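Maltose/maltodextrin transport permease homologue (Bdellovibrio bacteriovorus HD100, PDB 6FFL) probably serves maltose and maltodextrin uptake, its MalE-type solute-binding domain, fused to the transmembrane permease MalF, being the part that holds maltotriose here. Local coordinates at residues V299-A304 and L314-S319. Numbering follows the deposited sequence.
Sequences VQLLFA and LQARES
Leu301, on helix 297-307, faces Ala316 of the short 3-10 turn 316-318 with their CA atoms 7.0 Å apart, the closest CA pair between segments 299-304 and 314-319. The contact is small, burying 153 Å² in all, with Leu301 giving the largest single share. With CG anti to its carbonyl carbon (chi1 -70°), the leucine sends its forked end toward the turn. Branch CD2 does most of the touching: Leu301 CD2 lies 3.5 Å from Ala316 O and 3.7 Å from Ser319 CB. It also meets the alanine methyl, more loosely. Leu301 CD1 meets only the serine, 4.0 Å from Ser319 CB, so both methyls of the fork pack against that one side chain. Ala316 O, grazed by the methyl, is already engaged within its own turn, accepting a hydrogen bond from Ser319 N (3.1 Å). That bond ties together the two residues on which Leu301 rests. Ser319 meets the leucine with its CB as well as its hydroxyl, yet the polar work of OG is done elsewhere: lying anti to its own backbone N (chi1 174°), it bonds to Ile321 N. Leu301 also touches Val322, which carries the apolar packing on into helix 320-323. Alongside, Gln300 OE1 accepts a hydrogen bond from Asn313 N, tying helix 297-307 to the start of the loop, while Gln300 NE2 donates back to Thr295 O, just ahead of the helix. The centre of this contact lies about 20 Å from that of the chain, within the solute-binding part of the MalF fusion. Here helix 297-307, a short strand and a loop double the chain back to the Ser319 N-cap of helix 320-323, plain packing at the periphery of a periplasmic-binding-protein-type fold.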
loop_
_atom_site.group_PDB
_atom_site.type_symbol
_atom_site.label_atom_id
_atom_site.label_comp_id
_atom_site.label_asym_id
_atom_site.label_seq_id
_atom_site.Cartn_x
_atom_site.Cartn_y
_atom_site.Cartn_z
ATOM N N VAL A 299 6.227 17.243 11.093
ATOM C CA VAL A 299 6.736 16.181 10.224
ATOM C C VAL A 299 5.666 15.720 9.237
ATOM O O VAL A 299 5.959 15.469 8.062
ATOM C CB VAL A 299 7.269 15.001 11.060
ATOM C CG1 VAL A 299 7.658 13.843 10.142
ATOM C CG2 VAL A 299 8.464 15.440 11.889
ATOM N N GLN A 300 4.417 15.581 9.691
ATOM C CA GLN A 300 3.345 15.200 8.770
ATOM C C GLN A 300 3.216 16.199 7.626
ATOM O O GLN A 300 2.988 15.812 6.473
ATOM C CB GLN A 300 2.019 15.095 9.518
ATOM C CG GLN A 300 1.980 13.995 10.573
ATOM C CD GLN A 300 0.562 13.575 10.901
ATOM O OE1 GLN A 300 -0.368 13.878 10.156
ATOM N NE2 GLN A 300 0.389 12.861 12.021
ATOM N N LEU A 301 3.349 17.487 7.926
ATOM C CA LEU A 301 3.229 18.495 6.881
ATOM C C LEU A 301 4.467 18.565 5.997
ATOM O O LEU A 301 4.374 19.037 4.859
ATOM C CB LEU A 301 2.937 19.861 7.503
ATOM C CG LEU A 301 1.539 20.005 8.123
ATOM C CD1 LEU A 301 1.380 21.367 8.820
ATOM C CD2 LEU A 301 0.450 19.781 7.076
ATOM N N LEU A 302 5.624 18.131 6.494
ATOM C CA LEU A 302 6.786 17.990 5.625
ATOM C C LEU A 302 6.523 16.947 4.546
ATOM O O LEU A 302 6.791 17.182 3.358
ATOM C CB LEU A 302 8.017 17.614 6.449
ATOM C CG LEU A 302 9.339 17.497 5.695
ATOM C CD1 LEU A 302 9.734 18.828 5.071
ATOM C CD2 LEU A 302 10.417 16.999 6.656
ATOM N N PHE A 303 5.990 15.784 4.944
ATOM C CA PHE A 303 5.589 14.770 3.969
ATOM C C PHE A 303 4.490 15.303 3.064
ATOM O O PHE A 303 4.532 15.125 1.842
ATOM C CB PHE A 303 5.112 13.495 4.670
ATOM C CG PHE A 303 6.226 12.615 5.154
ATOM C CD1 PHE A 303 6.869 11.754 4.278
ATOM C CD2 PHE A 303 6.623 12.638 6.483
ATOM C CE1 PHE A 303 7.883 10.938 4.712
ATOM C CE2 PHE A 303 7.644 11.828 6.922
ATOM C CZ PHE A 303 8.284 10.974 6.027
ATOM N N ALA A 304 3.484 15.954 3.652
ATOM C CA ALA A 304 2.402 16.500 2.834
ATOM C C ALA A 304 2.944 17.463 1.783
ATOM O O ALA A 304 2.499 17.452 0.630
ATOM C CB ALA A 304 1.361 17.185 3.727
ATOM N N LEU A 314 -5.819 15.463 12.286
ATOM C CA LEU A 314 -6.989 16.135 11.728
ATOM C C LEU A 314 -6.765 17.635 11.598
ATOM O O LEU A 314 -7.116 18.226 10.571
ATOM C CB LEU A 314 -8.228 15.841 12.586
ATOM C CG LEU A 314 -8.600 14.343 12.657
ATOM C CD1 LEU A 314 -9.772 14.089 13.594
ATOM C CD2 LEU A 314 -8.886 13.760 11.263
ATOM N N GLN A 315 -6.186 18.277 12.621
ATOM C CA GLN A 315 -5.940 19.713 12.516
ATOM C C GLN A 315 -4.888 20.040 11.458
ATOM O O GLN A 315 -4.938 21.119 10.853
ATOM C CB GLN A 315 -5.520 20.301 13.868
ATOM C CG GLN A 315 -5.497 21.852 13.914
ATOM C CD GLN A 315 -6.827 22.503 13.529
ATOM O OE1 GLN A 315 -7.893 21.930 13.717
ATOM N NE2 GLN A 315 -6.758 23.730 13.002
ATOM N N ALA A 316 -3.930 19.141 11.225
ATOM C CA ALA A 316 -2.910 19.399 10.205
ATOM C C ALA A 316 -3.521 19.543 8.815
ATOM O O ALA A 316 -2.933 20.196 7.941
ATOM C CB ALA A 316 -1.869 18.277 10.191
ATOM N N ARG A 317 -4.689 18.939 8.589
ATOM C CA ARG A 317 -5.358 19.023 7.298
ATOM C C ARG A 317 -5.902 20.414 7.002
ATOM O O ARG A 317 -6.328 20.660 5.868
ATOM C CB ARG A 317 -6.491 18.008 7.236
ATOM C CG ARG A 317 -6.018 16.556 7.336
ATOM C CD ARG A 317 -7.173 15.588 7.324
ATOM N NE ARG A 317 -6.697 14.205 7.361
ATOM C CZ ARG A 317 -7.487 13.140 7.424
ATOM N NH1 ARG A 317 -8.805 13.290 7.466
ATOM N NH2 ARG A 317 -6.953 11.923 7.442
ATOM N N GLU A 318 -5.918 21.318 7.983
ATOM C CA GLU A 318 -6.325 22.694 7.722
ATOM C C GLU A 318 -5.197 23.549 7.147
ATOM O O GLU A 318 -5.431 24.716 6.805
ATOM C CB GLU A 318 -6.875 23.324 9.013
ATOM C CG GLU A 318 -8.070 22.582 9.605
ATOM C CD GLU A 318 -9.308 22.610 8.706
ATOM O OE1 GLU A 318 -10.322 21.978 9.079
ATOM O OE2 GLU A 318 -9.279 23.268 7.644
ATOM N N SER A 319 -4.001 22.989 7.009
ATOM C CA SER A 319 -2.871 23.704 6.432
ATOM C C SER A 319 -3.090 23.993 4.951
ATOM O O SER A 319 -3.693 23.201 4.218
ATOM C CB SER A 319 -1.590 22.885 6.612
ATOM O OG SER A 319 -0.491 23.479 5.944
#